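PDB 2RKV: trichothecene 3-O-acetyltransferase from Gibberella zeae, which probably acetylates the C3 hydroxyl of trichothecene mycotoxins with acetyl-CoA, as a BAHD-superfamily acyltransferase that binds coenzyme A and T-2 toxin. Local coordinates for residues D8-L13 with T352-N357; P197-Y202 with M343-R348; A232-S237 with K445-V450. All blocks are in the same frame, centred on the assembly; numbering follows the deposited sequence.

Interaction 1 of 3, residues D8-L13 with T352-N357; sequences DTLGQL and TYLHNN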
loop_
_atom_site.group_PDB
_atom_site.type_symbol
_atom_site.label_atom_id
_atom_site.label_comp_id
_atom_site.label_asym_id
_atom_site.label_seq_id
_atom_site.Cartn_x
_atom_site.Cartn_y
_atom_site.Cartn_z
ATOM N N ASP A 8 -12.758 -11.274 -1.344
ATOM C CA ASP A 8 -12.781 -11.216 0.114
ATOM C C ASP A 8 -13.910 -10.288 0.530
ATOM O O ASP A 8 -14.152 -9.269 -0.124
ATOM C CB ASP A 8 -11.464 -10.634 0.639
ATOM C CG ASP A 8 -10.291 -11.557 0.406
ATOM O OD1 ASP A 8 -10.134 -12.517 1.187
ATOM O OD2 ASP A 8 -9.514 -11.290 -0.533
ATOM N N THR A 9 -14.591 -10.628 1.620
ATOM C CA THR A 9 -15.635 -9.734 2.133
ATOM C C THR A 9 -15.072 -8.337 2.425
ATOM O O THR A 9 -15.709 -7.326 2.112
ATOM C CB THR A 9 -16.360 -10.356 3.336
ATOM O OG1 THR A 9 -16.947 -11.597 2.912
ATOM C CG2 THR A 9 -17.465 -9.422 3.847
ATOM N N LEU A 10 -13.860 -8.290 2.976
ATOM C CA LEU A 10 -13.177 -7.026 3.238
ATOM C C LEU A 10 -12.894 -6.260 1.947
ATOM O O LEU A 10 -12.832 -5.022 1.955
ATOM C CB LEU A 10 -11.876 -7.268 4.012
ATOM C CG LEU A 10 -12.020 -7.851 5.421
ATOM C CD1 LEU A 10 -10.641 -8.243 5.958
ATOM C CD2 LEU A 10 -12.706 -6.847 6.342
ATOM N N GLY A 11 -12.735 -6.993 0.843
ATOM C CA GLY A 11 -12.493 -6.386 -0.469
ATOM C C GLY A 11 -13.749 -5.829 -1.125
ATOM O O GLY A 11 -13.688 -5.244 -2.217
ATOM N N GLN A 12 -14.899 -6.026 -0.481
ATOM C CA GLN A 12 -16.133 -5.439 -0.974
ATOM C C GLN A 12 -16.274 -3.992 -0.459
ATOM O O GLN A 12 -17.254 -3.333 -0.776
ATOM C CB GLN A 12 -17.362 -6.289 -0.598
ATOM C CG GLN A 12 -17.247 -7.806 -0.890
ATOM C CD GLN A 12 -17.480 -8.188 -2.361
ATOM O OE1 GLN A 12 -17.893 -7.369 -3.183
ATOM N NE2 GLN A 12 -17.221 -9.455 -2.683
ATOM N N LEU A 13 -15.304 -3.517 0.335
ATOM C CA LEU A 13 -15.250 -2.100 0.764
ATOM C C LEU A 13 -15.268 -1.192 -0.466
ATOM O O LEU A 13 -14.443 -1.367 -1.379
ATOM C CB LEU A 13 -13.996 -1.810 1.603
ATOM C CG LEU A 13 -13.972 -2.276 3.063
ATOM C CD1 LEU A 13 -12.547 -2.329 3.615
ATOM C CD2 LEU A 13 -14.850 -1.379 3.921
ATOM N N THR A 352 -18.001 -9.264 9.292
ATOM C CA THR A 352 -19.383 -9.652 9.604
ATOM C C THR A 352 -20.366 -8.519 9.312
ATOM O O THR A 352 -21.413 -8.742 8.698
ATOM C CB THR A 352 -19.520 -10.146 11.067
ATOM O OG1 THR A 352 -18.650 -11.269 11.259
ATOM C CG2 THR A 352 -20.947 -10.600 11.350
ATOM N N TYR A 353 -20.018 -7.301 9.728
ATOM C CA TYR A 353 -20.851 -6.137 9.441
ATOM C C TYR A 353 -21.048 -5.959 7.934
ATOM O O TYR A 353 -22.167 -5.727 7.461
ATOM C CB TYR A 353 -20.257 -4.866 10.046
ATOM C CG TYR A 353 -21.160 -3.668 9.878
ATOM C CD1 TYR A 353 -22.180 -3.408 10.796
ATOM C CD2 TYR A 353 -21.013 -2.805 8.790
ATOM C CE1 TYR A 353 -23.020 -2.307 10.641
ATOM C CE2 TYR A 353 -21.857 -1.703 8.624
ATOM C CZ TYR A 353 -22.853 -1.463 9.556
ATOM O OH TYR A 353 -23.686 -0.372 9.407
ATOM N N LEU A 354 -19.952 -6.062 7.185
ATOM C CA LEU A 354 -20.024 -5.981 5.725
ATOM C C LEU A 354 -20.926 -7.083 5.174
ATOM O O LEU A 354 -21.825 -6.828 4.372
ATOM C CB LEU A 354 -18.621 -6.084 5.130
ATOM C CG LEU A 354 -17.783 -4.813 5.250
ATOM C CD1 LEU A 354 -16.300 -5.159 5.099
ATOM C CD2 LEU A 354 -18.207 -3.746 4.226
ATOM N N HIS A 355 -20.686 -8.312 5.612
ATOM C CA HIS A 355 -21.468 -9.449 5.147
ATOM C C HIS A 355 -22.973 -9.247 5.386
ATOM O O HIS A 355 -23.801 -9.566 4.519
ATOM C CB HIS A 355 -20.974 -10.722 5.836
ATOM C CG HIS A 355 -21.740 -11.954 5.460
ATOM N ND1 HIS A 355 -21.759 -12.457 4.179
ATOM C CD2 HIS A 355 -22.500 -12.791 6.206
ATOM C CE1 HIS A 355 -22.503 -13.549 4.146
ATOM N NE2 HIS A 355 -22.967 -13.772 5.364
ATOM N N ASN A 356 -23.305 -8.707 6.554
ATOM C CA ASN A 356 -24.698 -8.532 6.986
ATOM C C ASN A 356 -25.416 -7.360 6.328
ATOM O O ASN A 356 -26.636 -7.200 6.486
ATOM C CB ASN A 356 -24.772 -8.364 8.509
ATOM C CG ASN A 356 -24.438 -9.640 9.268
ATOM O OD1 ASN A 356 -24.479 -10.749 8.719
ATOM N ND2 ASN A 356 -24.118 -9.486 10.556
ATOM N N ASN A 357 -24.668 -6.528 5.612
ATOM C CA ASN A 357 -25.227 -5.312 5.033
ATOM C C ASN A 357 -25.123 -5.266 3.507
ATOM O O ASN A 357 -24.023 -5.111 2.971
ATOM C CB ASN A 357 -24.566 -4.085 5.664
ATOM C CG ASN A 357 -25.135 -3.778 7.027
ATOM O OD1 ASN A 357 -26.176 -3.127 7.134
ATOM N ND2 ASN A 357 -24.480 -4.271 8.078
#

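Interaction 2 of 3, residues P197-Y202 with M343-R348; sequences PYLENY and MRQRTR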
loop_
_atom_site.group_PDB
_atom_site.type_symbol
_atom_site.label_atom_id
_atom_site.label_comp_id
_atom_site.label_asym_id
_atom_site.label_seq_id
_atom_site.Cartn_x
_atom_site.Cartn_y
_atom_site.Cartn_z
ATOM N N PRO A 197 -13.878 -16.045 9.273
ATOM C CA PRO A 197 -15.089 -16.605 9.879
ATOM C C PRO A 197 -15.933 -15.507 10.522
ATOM O O PRO A 197 -15.401 -14.662 11.246
ATOM C CB PRO A 197 -14.541 -17.554 10.950
ATOM C CG PRO A 197 -13.128 -17.829 10.548
ATOM C CD PRO A 197 -12.648 -16.575 9.892
ATOM N N TYR A 198 -17.236 -15.512 10.247
ATOM C CA TYR A 198 -18.104 -14.450 10.743
ATOM C C TYR A 198 -18.462 -14.624 12.213
ATOM O O TYR A 198 -18.375 -15.729 12.757
ATOM C CB TYR A 198 -19.377 -14.341 9.899
ATOM C CG TYR A 198 -19.125 -14.041 8.438
ATOM C CD1 TYR A 198 -19.666 -14.854 7.442
ATOM C CD2 TYR A 198 -18.341 -12.953 8.053
ATOM C CE1 TYR A 198 -19.440 -14.589 6.094
ATOM C CE2 TYR A 198 -18.103 -12.679 6.710
ATOM C CZ TYR A 198 -18.653 -13.500 5.739
ATOM O OH TYR A 198 -18.429 -13.234 4.416
ATOM N N LEU A 199 -18.841 -13.519 12.848
ATOM C CA LEU A 199 -19.342 -13.544 14.216
ATOM C C LEU A 199 -20.824 -13.898 14.183
ATOM O O LEU A 199 -21.553 -13.464 13.292
ATOM C CB LEU A 199 -19.114 -12.191 14.906
ATOM C CG LEU A 199 -17.667 -11.694 15.059
ATOM C CD1 LEU A 199 -17.629 -10.281 15.606
ATOM C CD2 LEU A 199 -16.819 -12.627 15.932
ATOM N N GLU A 200 -21.261 -14.695 15.152
ATOM C CA GLU A 200 -22.649 -15.148 15.208
ATOM C C GLU A 200 -23.541 -14.087 15.859
ATOM O O GLU A 200 -23.136 -13.453 16.834
ATOM C CB GLU A 200 -22.734 -16.473 15.977
ATOM N N ASN A 201 -24.738 -13.891 15.297
ATOM C CA ASN A 201 -25.752 -12.960 15.820
ATOM C C ASN A 201 -25.216 -11.557 16.084
ATOM O O ASN A 201 -25.497 -10.945 17.122
ATOM C CB ASN A 201 -26.424 -13.533 17.076
ATOM C CG ASN A 201 -27.093 -14.868 16.820
ATOM O OD1 ASN A 201 -27.911 -15.004 15.910
ATOM N ND2 ASN A 201 -26.743 -15.864 17.623
ATOM N N TYR A 202 -24.441 -11.052 15.129
ATOM C CA TYR A 202 -23.749 -9.788 15.279
ATOM C C TYR A 202 -24.522 -8.690 14.578
ATOM O O TYR A 202 -24.939 -8.845 13.428
ATOM C CB TYR A 202 -22.341 -9.901 14.683
ATOM C CG TYR A 202 -21.455 -8.687 14.896
ATOM C CD1 TYR A 202 -20.769 -8.503 16.097
ATOM C CD2 TYR A 202 -21.288 -7.741 13.888
ATOM C CE1 TYR A 202 -19.937 -7.396 16.292
ATOM C CE2 TYR A 202 -20.471 -6.629 14.073
ATOM C CZ TYR A 202 -19.799 -6.463 15.274
ATOM O OH TYR A 202 -18.989 -5.367 15.455
ATOM N N MET A 343 -6.762 -8.112 16.942
ATOM C CA MET A 343 -6.817 -7.953 15.492
ATOM C C MET A 343 -7.807 -8.932 14.863
ATOM O O MET A 343 -8.572 -8.562 13.966
ATOM C CB MET A 343 -5.428 -8.110 14.882
ATOM C CG MET A 343 -4.659 -6.809 14.768
ATOM S SD MET A 343 -5.391 -5.646 13.572
ATOM C CE MET A 343 -5.736 -6.698 12.177
ATOM N N ARG A 344 -7.804 -10.170 15.345
ATOM C CA ARG A 344 -8.716 -11.179 14.823
ATOM C C ARG A 344 -10.173 -10.820 15.111
ATOM O O ARG A 344 -11.001 -10.840 14.200
ATOM C CB ARG A 344 -8.380 -12.575 15.360
ATOM C CG ARG A 344 -9.229 -13.671 14.731
ATOM C CD ARG A 344 -8.809 -15.053 15.191
ATOM N NE ARG A 344 -9.652 -16.082 14.584
ATOM C CZ ARG A 344 -10.675 -16.676 15.190
ATOM N NH1 ARG A 344 -10.996 -16.368 16.443
ATOM N NH2 ARG A 344 -11.377 -17.594 14.539
ATOM N N GLN A 345 -10.482 -10.465 16.362
ATOM C CA GLN A 345 -11.861 -10.124 16.730
ATOM C C GLN A 345 -12.368 -8.919 15.930
ATOM O O GLN A 345 -13.482 -8.933 15.400
ATOM C CB GLN A 345 -11.985 -9.889 18.251
ATOM C CG GLN A 345 -13.368 -9.425 18.745
ATOM C CD GLN A 345 -14.479 -10.466 18.586
ATOM O OE1 GLN A 345 -15.660 -10.115 18.500
ATOM N NE2 GLN A 345 -14.111 -11.741 18.563
ATOM N N ARG A 346 -11.529 -7.890 15.822
ATOM C CA ARG A 346 -11.915 -6.669 15.131
ATOM C C ARG A 346 -12.162 -6.942 13.654
ATOM O O ARG A 346 -13.171 -6.509 13.094
ATOM C CB ARG A 346 -10.851 -5.586 15.322
ATOM C CG ARG A 346 -10.791 -5.054 16.771
ATOM C CD ARG A 346 -9.747 -3.958 16.956
ATOM N NE ARG A 346 -10.010 -2.836 16.062
ATOM C CZ ARG A 346 -9.232 -2.494 15.043
ATOM N NH1 ARG A 346 -8.099 -3.163 14.804
ATOM N NH2 ARG A 346 -9.577 -1.475 14.268
ATOM N N THR A 347 -11.254 -7.697 13.044
ATOM C CA THR A 347 -11.335 -8.006 11.620
ATOM C C THR A 347 -12.559 -8.874 11.329
ATOM O O THR A 347 -13.255 -8.671 10.327
ATOM C CB THR A 347 -10.020 -8.660 11.132
ATOM O OG1 THR A 347 -8.934 -7.758 11.382
ATOM C CG2 THR A 347 -10.077 -8.966 9.633
ATOM N N ARG A 348 -12.835 -9.836 12.214
ATOM C CA ARG A 348 -14.041 -10.654 12.080
ATOM C C ARG A 348 -15.303 -9.794 12.192
ATOM O O ARG A 348 -16.281 -10.030 11.484
ATOM C CB ARG A 348 -14.065 -11.786 13.113
ATOM C CG ARG A 348 -13.036 -12.869 12.848
ATOM C CD ARG A 348 -13.094 -13.933 13.933
ATOM N NE ARG A 348 -14.330 -14.709 13.854
ATOM C CZ ARG A 348 -14.843 -15.436 14.847
ATOM N NH1 ARG A 348 -14.245 -15.480 16.031
ATOM N NH2 ARG A 348 -15.975 -16.106 14.658
#

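Interaction 3 of 3, residues A232-S237 with K445-V450; sequences AFFTFS and KYAQYV. Residues 445, 446, 447, 448, 449, 450 of segment 445-450 come from a tag, linker or insertion.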
loop_
_atom_site.group_PDB
_atom_site.type_symbol
_atom_site.label_atom_id
_atom_site.label_comp_id
_atom_site.label_asym_id
_atom_site.label_seq_id
_atom_site.Cartn_x
_atom_site.Cartn_y
_atom_site.Cartn_z
ATOM N N ALA A 232 5.985 13.799 -1.216
ATOM C CA ALA A 232 7.440 13.764 -1.174
ATOM C C ALA A 232 7.941 12.495 -0.501
ATOM O O ALA A 232 7.334 12.014 0.469
ATOM C CB ALA A 232 7.998 14.987 -0.442
ATOM N N PHE A 233 9.055 11.966 -0.988
ATOM C CA PHE A 233 9.762 10.931 -0.304
ATOM C C PHE A 233 10.761 11.585 0.629
ATOM O O PHE A 233 11.359 12.574 0.307
ATOM C CB PHE A 233 10.615 10.098 -1.249
ATOM C CG PHE A 233 9.853 9.103 -2.129
ATOM C CD1 PHE A 233 10.377 8.726 -3.330
ATOM C CD2 PHE A 233 8.644 8.573 -1.763
ATOM C CE1 PHE A 233 9.734 7.859 -4.143
ATOM C CE2 PHE A 233 8.021 7.691 -2.568
ATOM C CZ PHE A 233 8.556 7.347 -3.755
ATOM N N PHE A 234 10.926 10.921 1.762
ATOM C CA PHE A 234 11.975 11.202 2.739
ATOM C C PHE A 234 12.714 9.915 3.059
ATOM O O PHE A 234 12.091 8.933 3.273
ATOM C CB PHE A 234 11.348 11.735 4.037
ATOM C CG PHE A 234 10.658 13.056 3.880
ATOM C CD1 PHE A 234 9.336 13.145 3.561
ATOM C CD2 PHE A 234 11.343 14.220 4.104
ATOM C CE1 PHE A 234 8.747 14.342 3.436
ATOM C CE2 PHE A 234 10.738 15.432 3.981
ATOM C CZ PHE A 234 9.474 15.506 3.620
ATOM N N THR A 235 14.005 9.895 3.100
ATOM C CA THR A 235 14.757 8.699 3.452
ATOM C C THR A 235 15.289 8.782 4.880
ATOM O O THR A 235 15.528 9.831 5.365
ATOM C CB THR A 235 15.919 8.480 2.467
ATOM O OG1 THR A 235 16.814 9.596 2.524
ATOM C CG2 THR A 235 15.415 8.509 1.032
ATOM N N PHE A 236 15.370 7.621 5.451
ATOM C CA PHE A 236 15.900 7.428 6.773
ATOM C C PHE A 236 16.976 6.361 6.688
ATOM O O PHE A 236 16.726 5.267 6.333
ATOM C CB PHE A 236 14.785 6.997 7.761
ATOM C CG PHE A 236 13.700 8.024 7.949
ATOM C CD1 PHE A 236 12.687 8.162 7.045
ATOM C CD2 PHE A 236 13.703 8.844 9.018
ATOM C CE1 PHE A 236 11.735 9.084 7.214
ATOM C CE2 PHE A 236 12.745 9.779 9.167
ATOM C CZ PHE A 236 11.769 9.896 8.263
ATOM N N SER A 237 18.195 6.748 7.023
ATOM C CA SER A 237 19.341 5.845 6.935
ATOM C C SER A 237 19.187 4.690 7.934
ATOM O O SER A 237 18.409 4.806 8.885
ATOM C CB SER A 237 20.644 6.612 7.196
ATOM O OG SER A 237 20.746 7.007 8.553
ATOM N N LYS A 445 16.901 16.060 11.502
ATOM C CA LYS A 445 17.920 15.298 12.215
ATOM C C LYS A 445 17.932 13.839 11.724
ATOM O O LYS A 445 18.987 13.211 11.657
ATOM C CB LYS A 445 17.661 15.361 13.726
ATOM C CG LYS A 445 18.623 14.558 14.595
ATOM C CD LYS A 445 18.241 14.718 16.064
ATOM C CE LYS A 445 19.106 13.878 16.983
ATOM N NZ LYS A 445 18.567 13.934 18.381
ATOM N N TYR A 446 16.755 13.333 11.357
ATOM C CA TYR A 446 16.596 11.935 10.936
ATOM C C TYR A 446 16.182 11.791 9.471
ATOM O O TYR A 446 16.584 10.840 8.804
ATOM C CB TYR A 446 15.546 11.239 11.808
ATOM C CG TYR A 446 15.945 11.082 13.261
ATOM C CD1 TYR A 446 15.595 12.048 14.207
ATOM C CD2 TYR A 446 16.660 9.964 13.689
ATOM C CE1 TYR A 446 15.950 11.904 15.541
ATOM C CE2 TYR A 446 17.023 9.808 15.026
ATOM C CZ TYR A 446 16.662 10.782 15.943
ATOM O OH TYR A 446 17.020 10.641 17.269
ATOM N N ALA A 447 15.364 12.727 8.996
ATOM C CA ALA A 447 14.717 12.603 7.689
ATOM C C ALA A 447 15.430 13.410 6.613
ATOM O O ALA A 447 15.657 14.614 6.768
ATOM C CB ALA A 447 13.270 13.020 7.788
ATOM N N GLN A 448 15.792 12.731 5.530
ATOM C CA GLN A 448 16.418 13.406 4.354
ATOM C C GLN A 448 15.376 13.584 3.295
ATOM O O GLN A 448 14.831 12.621 2.763
ATOM C CB GLN A 448 17.621 12.663 3.713
ATOM C CG GLN A 448 18.084 13.229 2.268
ATOM C CD GLN A 448 18.836 14.548 2.365
ATOM O OE1 GLN A 448 19.770 14.686 3.160
ATOM N NE2 GLN A 448 18.427 15.523 1.565
ATOM N N TYR A 449 15.093 14.843 2.969
ATOM C CA TYR A 449 14.139 15.152 1.908
ATOM C C TYR A 449 14.656 14.678 0.556
ATOM O O TYR A 449 15.797 14.964 0.181
ATOM C CB TYR A 449 13.860 16.653 1.853
ATOM C CG TYR A 449 12.998 17.067 0.682
ATOM C CD1 TYR A 449 11.610 16.905 0.714
ATOM C CD2 TYR A 449 13.575 17.625 -0.461
ATOM C CE1 TYR A 449 10.817 17.284 -0.374
ATOM C CE2 TYR A 449 12.800 18.007 -1.545
ATOM C CZ TYR A 449 11.427 17.837 -1.496
ATOM O OH TYR A 449 10.674 18.225 -2.583
ATOM N N VAL A 450 13.803 13.965 -0.175
ATOM C CA VAL A 450 14.121 13.529 -1.532
ATOM C C VAL A 450 13.188 14.183 -2.544
ATOM O O VAL A 450 13.651 14.732 -3.538
ATOM C CB VAL A 450 14.082 11.981 -1.679
ATOM C CG1 VAL A 450 14.370 11.572 -3.113
ATOM C CG2 VAL A 450 15.100 11.343 -0.763
HETATM O O HOH W 1 18.472 9.580 7.381
#

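Interaction 1 of 3, residues D8-L13 with T352-N357
T9, L10 and L13 pack around L354 in a buried, largely apolar loop-to-helix contact of this BAHD-family acyltransferase. The loop joining strand 5-6 to strand 20-28, coiled into a short 3-10 segment at 10-12, meets the C-terminal part of helix 340-356. No hydrogen bond links the two segments, and L354 supplies 94 of the 221 Å² they bury.

L354 directs its CB toward the loop, and chi1 of -76° sets its CG beside the backbone N. Its two methyls meet different partners. L354 CD1 lies 3.7 Å from T9 O, a carbonyl that also accepts the backbone N-H of Q12. The same L354 CD1 is 4.1 Å from L10 CA, whereas L354 CD2 meets L13 CD2 at 4.1 Å. The side chains of L10 and L13 each cross L354 at about a right angle, while T9 slides past it in the opposite direction.

The side chain of L13 comes to about 6 Å from the bound T-2 toxin, so this end of the contact lies near the toxin pocket without L13 lining it. The hydroxyl of T9 is hydrogen-bonded to Y198, whose ring stacks on H355. The T9 methyl, CG2, faces the helix, 3.8 Å from both L354 CB and H355 N.

Interaction 2 of 3, residues P197-Y202 with M343-R348
A surface-lying face of helix 340-356 holds the irregular loop 197-202 mainly through one arginine, R348, which binds the carbonyls of P197 and Y198 and carries L199 over its guanidinium. R348 NE donates to P197 O at 2.8 Å in a nearly straight bond (168° at the hydrogen), with the acceptor in the guanidinium plane. R348 NH2 reaches Y198 O at 3.1 Å; this bond is more bent, 145°, and its acceptor is tilted from that plane. Both donors stand above the planes of the carbonyls they approach. The R348 chain bends at chi3 (69°), which turns NE toward P197 O.

In fold terms, a long connection between helix 182-187 and strand 229-236 is fastened here to a helix of the BAHD acyltransferase by two consecutive main-chain oxygens. The positive charge probably suits this pair of partly negative acceptors. L199 closes one face of the same group: its CD2 sits over the centre of the guanidinium, 3.6 Å from R348 CZ. L199 CG lies 4.1 Å from R348 CB, so the leucine covers the base of the arginine as well as its head. L199 also crosses the side chain of Q345 at about a right angle.

The CB of Y198 points away from helix segment 343-348, and its side chain packs on A351 and T352, farther along the same helix. T352 OG1 also bonds to L199 N and to R348 O, tying the loop backbone to the helix just beyond the arginine. Within the helix, T347 OG1 donates to M343 O at 2.7 Å, approaching from the face of that carbonyl opposite T347 N.

Interaction 3 of 3, residues A232-S237 with K445-V450
F234 pairs with Y449, and T235 with Q448, in a short antiparallel strand pairing whose touching parts run 140° apart end to end. The F234-Y449 pair is non-hydrogen-bonded, CA to CA 4.6 Å. The T235-Q448 pair is hydrogen-bonded both ways: T235 N to Q448 O, and Q448 N to T235 O, the latter nearly straight at 174° and in the carbonyl plane. V450 N adds a bond to F233 O at 2.9 Å. Residues 445-450 come from an insertion into the natural sequence.

On the face bearing F234 and Y449, the Y449 ring turns its edge toward the face of F234 in an offset edge-to-face pair, with centroids 5.7 Å apart. Chi1 of 174° sets Y449 CG beside its carbonyl carbon, anti to the backbone N. Y449 CE1 also lies 3.6 Å from A232 CB. On the opposite face T235 and Q448 lie side by side, pointing the same way, with T235 OG1 3.4 Å from Q448 CB. T235 CG2 meets V450 CG2 at 3.4 Å, tighter than usual for two methyls. Farther along, A447 CA sits over the face of the F236 ring, a CH-pi contact at 4.2 Å from its centroid. Where the strands part, one water takes the N-H of S237 and donates to Y446 O.

The pairing makes 448-449 an outermost strand, within this chain, of the mixed sheet. Strand 229-236 is bonded on its other side to strand 423-430; helix 431-439 packs on A232 and F234, and Y446 lies against helix 238-249, which S237 caps.

From the N terminus, the chain first lays down 8-13, then 197-202 and then 232-237; their partners follow in the order 343-348, 352-357 and 445-450. Interaction 2 therefore closes a shorter loop lying wholly within the one closed by interaction 1, while interaction 3 crosses both. Interactions 1 and 2 share helix 340-356, which receives both the N-terminal loop and the 197-202 connection; they meet through T9 OG1 with Y198 OH and T352 OG1 with L199 N, both probable hydrogen bonds. Interaction 3 lies on the opposite side of the chain's centre, its centre 38 and 39 Å from theirs, and joins the C-terminal segment to the mixed sheet that contains strand 229-236.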